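Local structure of KLLA0C04147p (5H2D) at residues P150-W155 / G165-D170; E143-H148 / R398-E403. The protein binds ergosterol in its oxysterol-binding-related domain, the part present in this chain, and probably transfers sterols between membranes. All coordinates share one frame; numbering follows the deposited sequence.

Contact 1 (P150-W155 / G165-D170); sequences PISATW and GESFVD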
ATOM      1  N   PRO A 150      11.341   5.414  10.157  1.00 13.13           N
ATOM      2  CA  PRO A 150      10.557   5.782   8.968  1.00 10.60           C
ATOM      3  C   PRO A 150       9.096   5.384   9.139  1.00 11.05           C
ATOM      4  O   PRO A 150       8.773   4.209   9.356  1.00 12.06           O
ATOM      5  CB  PRO A 150      11.238   5.001   7.837  1.00 13.20           C
ATOM      6  CG  PRO A 150      11.890   3.811   8.536  1.00 19.44           C
ATOM      7  CD  PRO A 150      12.331   4.353   9.886  1.00 16.01           C
ATOM      8  N   ILE A 151       8.206   6.374   9.046  1.00 11.59           N
ATOM      9  CA  ILE A 151       6.769   6.133   9.138  1.00  9.49           C
ATOM     10  C   ILE A 151       6.051   6.982   8.098  1.00  9.56           C
ATOM     11  O   ILE A 151       6.334   8.179   7.973  1.00 10.68           O
ATOM     12  CB  ILE A 151       6.216   6.460  10.535  1.00 10.99           C
ATOM     13  CG1 ILE A 151       6.965   5.652  11.591  1.00 14.47           C
ATOM     14  CG2 ILE A 151       4.726   6.152  10.579  1.00 12.61           C
ATOM     15  CD1 ILE A 151       6.497   5.960  13.024  1.00 15.01           C
ATOM     16  N   SER A 152       5.106   6.365   7.382  1.00 10.30           N
ATOM     17  CA  SER A 152       4.234   7.033   6.423  1.00 10.65           C
ATOM     18  C   SER A 152       2.808   6.984   6.954  1.00  9.92           C
ATOM     19  O   SER A 152       2.386   5.971   7.516  1.00 12.49           O
ATOM     20  CB  SER A 152       4.292   6.343   5.048  1.00 10.10           C
ATOM     21  OG  SER A 152       5.623   5.969   4.699  1.00 13.38           O
ATOM     22  N   ALA A 153       2.065   8.081   6.797  1.00  8.77           N
ATOM     23  CA  ALA A 153       0.637   8.101   7.093  1.00  9.83           C
ATOM     24  C   ALA A 153      -0.119   8.224   5.781  1.00 11.40           C
ATOM     25  O   ALA A 153       0.280   9.001   4.915  1.00 10.76           O
ATOM     26  CB  ALA A 153       0.274   9.277   8.001  1.00 10.93           C
ATOM     27  N   THR A 154      -1.225   7.488   5.638  1.00 10.84           N
ATOM     28  CA  THR A 154      -2.005   7.540   4.406  1.00 10.47           C
ATOM     29  C   THR A 154      -3.443   7.966   4.670  1.00 10.76           C
ATOM     30  O   THR A 154      -3.946   7.900   5.791  1.00 11.56           O
ATOM     31  CB  THR A 154      -2.059   6.193   3.676  1.00 10.64           C
ATOM     32  OG1 THR A 154      -2.997   5.338   4.342  1.00 11.62           O
ATOM     33  CG2 THR A 154      -0.677   5.523   3.622  1.00 12.93           C
ATOM     34  N   TRP A 155      -4.114   8.367   3.595  1.00 10.21           N
ATOM     35  CA  TRP A 155      -5.534   8.722   3.677  1.00 10.21           C
ATOM     36  C   TRP A 155      -6.109   8.588   2.275  1.00 12.14           C
ATOM     37  O   TRP A 155      -5.765   9.386   1.394  1.00 12.16           O
ATOM     38  CB  TRP A 155      -5.696  10.146   4.204  1.00 12.48           C
ATOM     39  CG  TRP A 155      -7.004  10.449   4.901  1.00 13.13           C
ATOM     40  CD1 TRP A 155      -8.095  11.073   4.365  1.00 16.61           C
ATOM     41  CD2 TRP A 155      -7.309  10.211   6.276  1.00 13.90           C
ATOM     42  NE1 TRP A 155      -9.074  11.220   5.321  1.00 16.84           N
ATOM     43  CE2 TRP A 155      -8.617  10.695   6.503  1.00 16.68           C
ATOM     44  CE3 TRP A 155      -6.608   9.629   7.338  1.00 15.40           C
ATOM     45  CZ2 TRP A 155      -9.239  10.606   7.747  1.00 17.35           C
ATOM     46  CZ3 TRP A 155      -7.219   9.547   8.572  1.00 15.83           C
ATOM     47  CH2 TRP A 155      -8.525  10.034   8.769  1.00 15.68           C
ATOM     48  N   GLY A 165      -4.137   4.441   7.059  1.00 11.85           N
ATOM     49  CA  GLY A 165      -3.386   3.753   8.092  1.00 12.19           C
ATOM     50  C   GLY A 165      -1.959   4.232   8.145  1.00 13.75           C
ATOM     51  O   GLY A 165      -1.568   5.194   7.473  1.00 11.49           O
ATOM     52  N   GLU A 166      -1.189   3.562   9.000  1.00 10.07           N
ATOM     53  CA  GLU A 166       0.194   3.916   9.273  1.00 12.00           C
ATOM     54  C   GLU A 166       1.099   2.839   8.699  1.00 12.98           C
ATOM     55  O   GLU A 166       0.937   1.660   9.020  1.00 10.76           O
ATOM     56  CB  GLU A 166       0.432   4.038  10.782  1.00 10.62           C
ATOM     57  CG  GLU A 166       1.867   4.357  11.176  1.00 14.39           C
ATOM     58  CD  GLU A 166       2.071   4.342  12.687  1.00 17.68           C
ATOM     59  OE1 GLU A 166       2.485   5.372  13.249  1.00 18.64           O
ATOM     60  OE2 GLU A 166       1.814   3.297  13.315  1.00 20.87           O
ATOM     61  N   SER A 167       2.053   3.237   7.861  1.00  9.61           N
ATOM     62  CA  SER A 167       3.084   2.331   7.378  1.00  9.53           C
ATOM     63  C   SER A 167       4.324   2.490   8.250  1.00 10.38           C
ATOM     64  O   SER A 167       5.005   3.521   8.203  1.00 10.79           O
ATOM     65  CB  SER A 167       3.416   2.610   5.920  1.00 10.56           C
ATOM     66  OG  SER A 167       4.416   1.712   5.493  1.00 10.94           O
ATOM     67  N   PHE A 168       4.605   1.473   9.061  1.00 11.06           N
ATOM     68  CA  PHE A 168       5.719   1.465   9.998  1.00 12.08           C
ATOM     69  C   PHE A 168       6.394   0.117   9.763  1.00 11.80           C
ATOM     70  O   PHE A 168       5.984  -0.890  10.345  1.00 13.71           O
ATOM     71  CB  PHE A 168       5.191   1.636  11.425  1.00 13.29           C
ATOM     72  CG  PHE A 168       6.259   1.769  12.484  1.00 15.26           C
ATOM     73  CD1 PHE A 168       7.587   1.481  12.214  1.00 17.94           C
ATOM     74  CD2 PHE A 168       5.911   2.164  13.763  1.00 21.11           C
ATOM     75  CE1 PHE A 168       8.552   1.590  13.212  1.00 19.30           C
ATOM     76  CE2 PHE A 168       6.868   2.287  14.756  1.00 20.80           C
ATOM     77  CZ  PHE A 168       8.186   1.993  14.480  1.00 19.82           C
ATOM     78  N   VAL A 169       7.377   0.092   8.864  1.00 11.76           N
ATOM     79  CA  VAL A 169       8.040  -1.144   8.468  1.00 13.17           C
ATOM     80  C   VAL A 169       9.296  -1.305   9.308  1.00 15.14           C
ATOM     81  O   VAL A 169      10.199  -0.456   9.260  1.00 15.86           O
ATOM     82  CB  VAL A 169       8.371  -1.150   6.969  1.00 12.93           C
ATOM     83  CG1 VAL A 169       9.058  -2.452   6.589  1.00 16.73           C
ATOM     84  CG2 VAL A 169       7.098  -0.953   6.133  1.00 12.54           C
ATOM     85  N   ASP A 170       9.356  -2.397  10.071  1.00 11.57           N
ATOM     86  CA  ASP A 170      10.484  -2.735  10.934  1.00 15.61           C
ATOM     87  C   ASP A 170      11.197  -3.921  10.298  1.00 14.41           C
ATOM     88  O   ASP A 170      10.607  -4.999  10.181  1.00 16.91           O
ATOM     89  CB  ASP A 170       9.968  -3.068  12.332  1.00 16.81           C
ATOM     90  CG  ASP A 170      11.012  -2.891  13.410  1.00 23.28           C
ATOM     91  OD1 ASP A 170      11.913  -2.036  13.254  1.00 25.18           O
ATOM     92  OD2 ASP A 170      10.895  -3.598  14.428  1.00 27.52           O
TER
HETATM   93  O   HOH W   1       8.275   2.368   7.338  1.00 13.35           O
HETATM   94  O   HOH W   2      10.229   1.967  10.395  1.00 21.62           O
HETATM   95  O   HOH W   3       6.707   3.437   5.253  1.00 14.40           O
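Ile151 and Phe168 meet on one face of an antiparallel hairpin, where the isoleucine methyl CD1 lies 4.2 Å from the ring centroid, over the face but displaced to the rim. The other branch, CG2, stands anti to the backbone N and presses on the Glu166 chain, with CG2 3.4 Å from Glu166 CG. That glutamate is extended; its OE1 is bonded to Trp413 NE1, and its aliphatic part packs against Ile151. An alanine at Ile151, without CG1, CG2 and CD1, would probably leave a gap beside Glu166 CG and the Phe168 ring freer to turn.

The backbone hydrogen bonds run through Ser152 and Ser167, a hydrogen-bonded pair: Ser152 N donates to Ser167 O (3.0 Å) and Ser167 N to Ser152 O (2.8 Å). Thr154 N gives a further bond to Gly165 O at 3.0 Å, nearly along the C=O axis. A weak one, from Gly165 N to Thr154 OG1, adds a side-chain link. CA-H...O contacts from Ile151 CA to Ser167 O and from Glu166 CA to Ser152 O fill the intervals.

Water continues the pairing where direct bonds stop. One molecule donates to Pro150 O (2.8 Å) and accepts from Val169 N (2.9 Å). On the face carrying Ser152 and Ser167, another water bridges their hydroxyls, donating to Ser152 OG; that hydroxyl is also bonded to Gln144. Helix 72-77 packs on this face through Leu72, Leu73 and Val76.

The hairpin belongs to the barrel wall around the sterol, with the Val169 side chain about 4 Å from ergosterol. The buried Ser152 hydroxyl has Gln144 and the bridging water, Ser167 OG meets that same water, and the face of Ile151 and Phe168 is mainly apolar, with the Glu166 carboxylate held by Trp413.

Contact 2 (E143-H148 / R398-E403); sequences EQVSHH and RWFKKE. With SO4 (sulfate ion), chain F.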
ATOM      1  N   GLU A 143       1.893  11.217   3.577  1.00  9.89           N
ATOM      2  CA  GLU A 143       2.995  12.065   4.020  1.00 10.58           C
ATOM      3  C   GLU A 143       3.963  11.221   4.835  1.00  9.91           C
ATOM      4  O   GLU A 143       3.540  10.394   5.649  1.00  9.77           O
ATOM      5  CB  GLU A 143       2.507  13.243   4.880  1.00 10.88           C
ATOM      6  CG  GLU A 143       3.631  14.120   5.434  1.00  9.99           C
ATOM      7  CD  GLU A 143       3.121  15.315   6.250  1.00 12.84           C
ATOM      8  OE1 GLU A 143       3.945  16.165   6.631  1.00 14.29           O
ATOM      9  OE2 GLU A 143       1.905  15.402   6.501  1.00 13.42           O
ATOM     10  N   GLN A 144       5.263  11.441   4.630  1.00  8.81           N
ATOM     11  CA  GLN A 144       6.272  10.820   5.491  1.00  8.91           C
ATOM     12  C   GLN A 144       6.295  11.622   6.790  1.00 10.58           C
ATOM     13  O   GLN A 144       6.809  12.743   6.834  1.00 10.33           O
ATOM     14  CB  GLN A 144       7.628  10.790   4.794  1.00  8.64           C
ATOM     15  CG  GLN A 144       8.657   9.908   5.515  1.00  9.20           C
ATOM     16  CD  GLN A 144       8.366   8.423   5.383  1.00  8.89           C
ATOM     17  OE1 GLN A 144       7.358   8.009   4.803  1.00  9.30           O
ATOM     18  NE2 GLN A 144       9.269   7.598   5.943  1.00  9.87           N
ATOM     19  N   VAL A 145       5.704  11.051   7.854  1.00 10.16           N
ATOM     20  CA  VAL A 145       5.541  11.758   9.129  1.00 10.89           C
ATOM     21  C   VAL A 145       6.703  11.553  10.092  1.00 12.36           C
ATOM     22  O   VAL A 145       6.824  12.310  11.074  1.00 14.63           O
ATOM     23  CB  VAL A 145       4.206  11.348   9.788  1.00 11.18           C
ATOM     24  CG1 VAL A 145       3.041  11.828   8.939  1.00 14.18           C
ATOM     25  CG2 VAL A 145       4.128   9.840   9.974  1.00 11.61           C
ATOM     26  N   SER A 146       7.582  10.572   9.838  1.00 10.79           N
ATOM     27  CA  SER A 146       8.758  10.329  10.661  1.00 11.61           C
ATOM     28  C   SER A 146       9.866   9.757   9.784  1.00 11.20           C
ATOM     29  O   SER A 146       9.599   9.049   8.800  1.00 11.14           O
ATOM     30  CB  SER A 146       8.448   9.359  11.818  1.00 12.73           C
ATOM     31  OG  SER A 146       9.579   9.167  12.671  1.00 14.24           O
ATOM     32  N   HIS A 147      11.107  10.094  10.130  1.00 11.49           N
ATOM     33  CA  HIS A 147      12.293   9.545   9.481  1.00 11.59           C
ATOM     34  C   HIS A 147      13.069   8.607  10.391  1.00 14.72           C
ATOM     35  O   HIS A 147      13.569   7.578   9.928  1.00 12.66           O
ATOM     36  CB  HIS A 147      13.197  10.692   9.000  1.00 12.10           C
ATOM     37  CG  HIS A 147      14.507  10.248   8.414  1.00 13.98           C
ATOM     38  ND1 HIS A 147      14.599   9.426   7.308  1.00 13.26           N
ATOM     39  CD2 HIS A 147      15.782  10.534   8.770  1.00 14.82           C
ATOM     40  CE1 HIS A 147      15.872   9.215   7.021  1.00 15.59           C
ATOM     41  NE2 HIS A 147      16.611   9.880   7.893  1.00 15.87           N
ATOM     42  N   HIS A 148      13.149   8.924  11.684  1.00 14.72           N
ATOM     43  CA  HIS A 148      13.710   8.014  12.679  1.00 16.28           C
ATOM     44  C   HIS A 148      12.647   7.700  13.725  1.00 14.84           C
ATOM     45  O   HIS A 148      12.454   8.473  14.652  1.00 14.90           O
ATOM     46  CB  HIS A 148      14.940   8.632  13.364  1.00 16.16           C
ATOM     47  CG  HIS A 148      16.107   8.848  12.449  1.00 20.11           C
ATOM     48  ND1 HIS A 148      16.646   7.837  11.685  1.00 24.88           N
ATOM     49  CD2 HIS A 148      16.841   9.955  12.186  1.00 24.55           C
ATOM     50  CE1 HIS A 148      17.661   8.313  10.986  1.00 23.68           C
ATOM     51  NE2 HIS A 148      17.802   9.595  11.274  1.00 26.44           N
ATOM     52  N   ARG A 398       2.841  18.287   8.334  1.00 13.91           N
ATOM     53  CA  ARG A 398       2.066  19.322   7.657  1.00 12.97           C
ATOM     54  C   ARG A 398       0.601  18.955   7.473  1.00 16.38           C
ATOM     55  O   ARG A 398      -0.276  19.810   7.644  1.00 16.97           O
ATOM     56  CB  ARG A 398       2.691  19.636   6.297  1.00 16.95           C
ATOM     57  CG  ARG A 398       1.912  20.646   5.498  1.00 20.71           C
ATOM     58  CD  ARG A 398       2.727  21.132   4.306  1.00 24.88           C
ATOM     59  NE  ARG A 398       3.904  21.873   4.747  1.00 28.45           N
ATOM     60  CZ  ARG A 398       5.157  21.581   4.418  1.00 28.87           C
ATOM     61  NH1 ARG A 398       5.425  20.553   3.621  1.00 28.95           N
ATOM     62  NH2 ARG A 398       6.145  22.329   4.884  1.00 30.21           N
ATOM     63  N   TRP A 399       0.307  17.700   7.140  1.00 12.90           N
ATOM     64  CA  TRP A 399      -1.014  17.324   6.667  1.00 13.92           C
ATOM     65  C   TRP A 399      -1.714  16.315   7.556  1.00 12.06           C
ATOM     66  O   TRP A 399      -2.879  15.996   7.296  1.00 13.72           O
ATOM     67  CB  TRP A 399      -0.916  16.759   5.240  1.00 15.64           C
ATOM     68  CG  TRP A 399      -0.208  17.680   4.281  1.00 13.98           C
ATOM     69  CD1 TRP A 399       1.020  17.493   3.706  1.00 12.40           C
ATOM     70  CD2 TRP A 399      -0.680  18.946   3.807  1.00 15.22           C
ATOM     71  NE1 TRP A 399       1.334  18.566   2.892  1.00 13.51           N
ATOM     72  CE2 TRP A 399       0.304  19.469   2.946  1.00 13.58           C
ATOM     73  CE3 TRP A 399      -1.843  19.689   4.033  1.00 18.18           C
ATOM     74  CZ2 TRP A 399       0.157  20.704   2.305  1.00 17.01           C
ATOM     75  CZ3 TRP A 399      -1.989  20.907   3.397  1.00 16.73           C
ATOM     76  CH2 TRP A 399      -0.998  21.404   2.543  1.00 18.01           C
ATOM     77  N   PHE A 400      -1.034  15.808   8.585  1.00 12.16           N
ATOM     78  CA  PHE A 400      -1.578  14.850   9.541  1.00 12.60           C
ATOM     79  C   PHE A 400      -1.193  15.291  10.945  1.00 14.50           C
ATOM     80  O   PHE A 400      -0.190  15.983  11.147  1.00 14.65           O
ATOM     81  CB  PHE A 400      -1.022  13.429   9.326  1.00 11.72           C
ATOM     82  CG  PHE A 400      -1.419  12.791   8.023  1.00 11.17           C
ATOM     83  CD1 PHE A 400      -0.713  13.068   6.856  1.00 10.45           C
ATOM     84  CD2 PHE A 400      -2.443  11.851   7.980  1.00 13.28           C
ATOM     85  CE1 PHE A 400      -1.082  12.458   5.643  1.00 12.11           C
ATOM     86  CE2 PHE A 400      -2.809  11.231   6.781  1.00 12.24           C
ATOM     87  CZ  PHE A 400      -2.117  11.538   5.609  1.00 13.66           C
ATOM     88  N   LYS A 401      -1.995  14.864  11.920  1.00 15.87           N
ATOM     89  CA  LYS A 401      -1.669  15.029  13.326  1.00 17.21           C
ATOM     90  C   LYS A 401      -2.019  13.746  14.062  1.00 15.83           C
ATOM     91  O   LYS A 401      -3.059  13.142  13.801  1.00 17.04           O
ATOM     92  CB  LYS A 401      -2.424  16.213  13.959  1.00 21.68           C
ATOM     93  CG  LYS A 401      -2.200  16.328  15.464  1.00 26.76           C
ATOM     94  CD  LYS A 401      -2.419  17.740  15.987  1.00 31.60           C
ATOM     95  CE  LYS A 401      -2.001  17.834  17.458  1.00 33.56           C
ATOM     96  NZ  LYS A 401      -1.743  19.240  17.897  1.00 39.95           N
ATOM     97  N   LYS A 402      -1.157  13.339  14.984  1.00 18.58           N
ATOM     98  CA  LYS A 402      -1.432  12.128  15.743  1.00 18.67           C
ATOM     99  C   LYS A 402      -2.573  12.384  16.716  1.00 21.43           C
ATOM    100  O   LYS A 402      -2.555  13.366  17.470  1.00 23.12           O
ATOM    101  CB  LYS A 402      -0.180  11.663  16.480  1.00 20.50           C
ATOM    102  CG  LYS A 402      -0.331  10.291  17.152  1.00 26.61           C
ATOM    103  CD  LYS A 402       0.922   9.911  17.947  1.00 27.49           C
ATOM    104  CE  LYS A 402       2.042   9.412  17.046  1.00 25.53           C
ATOM    105  NZ  LYS A 402       1.794   8.014  16.588  1.00 34.69           N
ATOM    106  N   GLU A 403      -3.577  11.514  16.678  1.00 18.81           N
ATOM    107  CA  GLU A 403      -4.743  11.611  17.546  1.00 20.69           C
ATOM    108  C   GLU A 403      -5.099  10.218  18.040  1.00 23.01           C
ATOM    109  O   GLU A 403      -4.537   9.215  17.592  1.00 21.70           O
ATOM    110  CB  GLU A 403      -5.931  12.242  16.814  1.00 24.93           C
ATOM    111  CG  GLU A 403      -5.673  13.645  16.276  1.00 25.19           C
ATOM    112  CD  GLU A 403      -5.675  14.701  17.366  1.00 34.17           C
ATOM    113  OE1 GLU A 403      -5.503  15.892  17.033  1.00 33.14           O
ATOM    114  OE2 GLU A 403      -5.847  14.348  18.553  1.00 34.28           O
TER
HETATM  115  S   SO4 F1305      20.192  10.434   9.053  1.00 42.34           S
HETATM  116  O1  SO4 F1305      21.324  10.959   8.291  1.00 40.42           O
HETATM  117  O2  SO4 F1305      18.971  10.536   8.267  1.00 40.34           O
HETATM  118  O3  SO4 F1305      20.421   9.016   9.327  1.00 45.63           O
HETATM  119  O4  SO4 F1305      20.060  11.175  10.309  1.00 37.90           O
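Glu143 points its carboxylate at Arg398 and Trp399, in the loop before strand 400-404, and takes their backbone N-H groups, one on each oxygen. The chain is extended, CG anti to the backbone N (chi1 177°), which carries the acid group clear of its own strand. OE1 receives Arg398 N at 2.9 Å through its syn lone pair. OE2 receives Trp399 N, also at 2.9 Å, on the syn side but 17° out of the carboxylate plane. Two bonds therefore fix the rotation of the buried carboxylate. Its plane is turned 61° from the Trp399 ring, and OE2 lies 3.4 Å from Trp399 CB. Phe400 presents an edge, with CD1 3.5 Å from OE2 near the ring plane, while Glu143 CB packs on the same ring edge carbons, CD1 and CE1. Val145 CG1 packs 4.4 Å from Phe400 CB. Arg398 sends its guanidinium away to a salt bridge with Glu431.

At the far end of 143-148, His148 NE2 donates to sulfate O4 at 2.9 Å; His147 NE2 meets O2 at a doubtfully short distance. This histidine pair takes the phosphate of phosphoinositides in related domains, and the sulfate, probably from the crystallisation liquor, is consistent with such a site.

Around the contact, Trp399 meets Phe141 and Tyr419 of helix 419-424 edge-to-face. Phe400 and Val145 both rest on Trp413 of strand 411-415 and on Ala153 of strand 151-157.

In the fold
Contacts 1 and 2 have centres 9 Å apart. Along the chain the order is 143-148, 150-155, 165-170 and, about 230 residues later, 398-403, so contact 1 is nested within the loop that contact 2 closes. Strands 138-146 and 151-157 are antiparallel neighbours, and the two contacts meet there: Ile151 O lies 2.9 Å from Val145 N, and Ala153 O touches Phe400 CZ. Contact 1 belongs to the wall beside the ergosterol, whereas contact 2 fastens the C-terminal two-stranded sheet, 400-404 with 411-415, onto the outside of that wall. Sterol-side and C-terminal parts thereby join within one oxysterol-binding domain.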